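Long-range contact in beta-L-arabinobiosidase (Bacteroides thetaiotaomicron, PDB 5MQR), which hydrolyses glycosidic bonds, acting as a beta-L-arabinobiosidase in the breakdown of plant pectin, and may also have exo-alpha-sialidase activity: residues A[432-437]-A[455-460]. Numbering follows the deposited sequence.
With CA (calcium ion), chain J.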
# COMPACT_ATOMS: atom_id res chain seq x y z
N ASN A 432 -8.07 -9.98 -11.23
CA ASN A 432 -7.34 -9.95 -12.49
C ASN A 432 -8.10 -10.80 -13.49
O ASN A 432 -8.53 -11.90 -13.16
CB ASN A 432 -5.93 -10.44 -12.28
CG ASN A 432 -5.13 -9.47 -11.42
OD1 ASN A 432 -5.55 -9.09 -10.33
ND2 ASN A 432 -4.02 -9.00 -11.95
N ILE A 433 -8.35 -10.26 -14.67
CA ILE A 433 -9.25 -10.84 -15.63
C ILE A 433 -8.56 -10.88 -17.00
O ILE A 433 -7.98 -9.89 -17.45
CB ILE A 433 -10.58 -10.05 -15.67
CG1 ILE A 433 -11.35 -10.24 -14.37
CG2 ILE A 433 -11.47 -10.49 -16.82
CD1 ILE A 433 -12.57 -9.36 -14.29
N TYR A 434 -8.65 -12.04 -17.64
CA TYR A 434 -8.15 -12.30 -18.98
C TYR A 434 -9.37 -12.77 -19.77
O TYR A 434 -9.91 -13.83 -19.49
CB TYR A 434 -7.09 -13.41 -18.91
CG TYR A 434 -6.54 -13.80 -20.25
CD1 TYR A 434 -5.64 -12.98 -20.93
CD2 TYR A 434 -6.90 -15.00 -20.84
CE1 TYR A 434 -5.13 -13.35 -22.17
CE2 TYR A 434 -6.40 -15.36 -22.07
CZ TYR A 434 -5.52 -14.54 -22.75
OH TYR A 434 -5.04 -14.90 -23.99
N SER A 435 -9.80 -11.96 -20.75
CA SER A 435 -11.10 -12.13 -21.39
C SER A 435 -11.01 -12.04 -22.93
O SER A 435 -11.21 -10.97 -23.51
CB SER A 435 -12.10 -11.14 -20.80
OG SER A 435 -13.40 -11.46 -21.24
N PRO A 436 -10.66 -13.17 -23.59
CA PRO A 436 -10.72 -13.25 -25.06
C PRO A 436 -12.15 -13.18 -25.55
O PRO A 436 -13.06 -13.54 -24.82
CB PRO A 436 -10.09 -14.63 -25.36
CG PRO A 436 -9.30 -14.97 -24.14
CD PRO A 436 -10.10 -14.40 -23.01
N VAL A 437 -12.35 -12.72 -26.78
CA VAL A 437 -13.70 -12.53 -27.36
C VAL A 437 -14.50 -13.85 -27.31
O VAL A 437 -15.69 -13.84 -26.98
CB VAL A 437 -13.67 -11.96 -28.81
CG1 VAL A 437 -15.10 -11.70 -29.35
CG2 VAL A 437 -12.90 -10.65 -28.85
N PRO A 455 -10.98 -22.70 -29.43
CA PRO A 455 -10.01 -23.80 -29.43
C PRO A 455 -8.59 -23.42 -29.14
O PRO A 455 -7.77 -24.30 -28.91
CB PRO A 455 -10.06 -24.33 -30.87
CG PRO A 455 -11.33 -23.78 -31.44
CD PRO A 455 -11.50 -22.45 -30.78
N PHE A 456 -8.30 -22.12 -29.21
CA PHE A 456 -6.95 -21.62 -29.09
C PHE A 456 -6.71 -20.71 -27.88
O PHE A 456 -5.64 -20.16 -27.74
CB PHE A 456 -6.57 -20.92 -30.41
CG PHE A 456 -6.65 -21.83 -31.59
CD1 PHE A 456 -5.64 -22.77 -31.84
CD2 PHE A 456 -7.75 -21.81 -32.42
CE1 PHE A 456 -5.71 -23.64 -32.90
CE2 PHE A 456 -7.83 -22.68 -33.50
CZ PHE A 456 -6.81 -23.59 -33.73
N ASP A 457 -7.68 -20.57 -27.00
CA ASP A 457 -7.51 -19.70 -25.83
C ASP A 457 -8.50 -20.13 -24.76
O ASP A 457 -9.29 -21.06 -24.98
CB ASP A 457 -7.67 -18.20 -26.22
CG ASP A 457 -6.66 -17.28 -25.49
OD1 ASP A 457 -6.25 -17.64 -24.35
OD2 ASP A 457 -6.29 -16.23 -26.06
N TYR A 458 -8.46 -19.46 -23.61
CA TYR A 458 -9.32 -19.77 -22.49
C TYR A 458 -9.65 -18.51 -21.72
O TYR A 458 -8.99 -17.48 -21.91
CB TYR A 458 -8.66 -20.80 -21.57
CG TYR A 458 -7.18 -20.58 -21.34
CD1 TYR A 458 -6.70 -19.48 -20.59
CD2 TYR A 458 -6.25 -21.48 -21.85
CE1 TYR A 458 -5.33 -19.30 -20.38
CE2 TYR A 458 -4.89 -21.32 -21.63
CZ TYR A 458 -4.43 -20.24 -20.91
OH TYR A 458 -3.08 -20.15 -20.72
N ALA A 459 -10.68 -18.62 -20.87
CA ALA A 459 -11.05 -17.58 -19.91
C ALA A 459 -10.20 -17.80 -18.68
O ALA A 459 -9.89 -18.93 -18.34
CB ALA A 459 -12.52 -17.64 -19.55
N LYS A 460 -9.81 -16.73 -18.02
CA LYS A 460 -9.01 -16.85 -16.82
C LYS A 460 -9.22 -15.66 -15.89
O LYS A 460 -9.17 -14.51 -16.34
CB LYS A 460 -7.54 -16.97 -17.19
CG LYS A 460 -6.68 -17.38 -16.04
CD LYS A 460 -5.24 -17.00 -16.27
CE LYS A 460 -5.03 -15.55 -15.92
NZ LYS A 460 -3.83 -15.00 -16.60
CA CA J . -10.54 -23.08 -24.98
O HOH W 1 -8.49 -24.01 -25.96
O HOH W 2 -9.38 -24.22 -23.18
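Y434 and K460 form an antiparallel hydrogen-bonded pair, in which both backbone groups of each residue are used. Y434 N donates to K460 O at 2.8 Å, while the return bond from K460 N to Y434 O is longer, 3.3 Å. With CG anti to the backbone N (chi1 178°), the Y434 ring runs along 455-460 past the backbone carbonyl of Y458 to the carboxylate of D457. There Y434 OH donates to D457 OD2 at 2.8 Å, on the syn lone pair, with ring and carboxylate planes 52° apart. D457 OD1 lies in the ring plane at its edge, 3.2 Å from Y434 CE2, and is the acceptor for Y458 N at 3.0 Å, which reaches it on the anti side and somewhat out of the carboxylate plane. T356 OG1 is a second hydrogen-bond partner of D457 OD2, so both carboxylate oxygens are satisfied: three hydrogen bonds hold the group, two on D457 OD2 and one on D457 OD1. P436 packs beside this network, its CG 3.8 Å from D457 CG and 3.4 Å from Y458 O. The polar ends of Y458 and K460 turn to one residue, E354: its OE1 is hydrogen-bonded to Y458 OH and its OE2 forms a salt bridge with K460 NZ. While the D457 side chain holds Y434 OH, D457 O binds the calcium ion at 2.4 Å, in a site completed by two waters, D452, D454 and E597. On its other edge, strand 431-435 bonds through I433 and S435 to strand 52-57, which runs parallel to it. The arrangement is an antiparallel pairing of strands 431-435 and 460-468 inside a mixed beta-sheet, in the sialidase-like carbohydrate-binding-module family region, with a calcium-binding loop leading into strand 460-468.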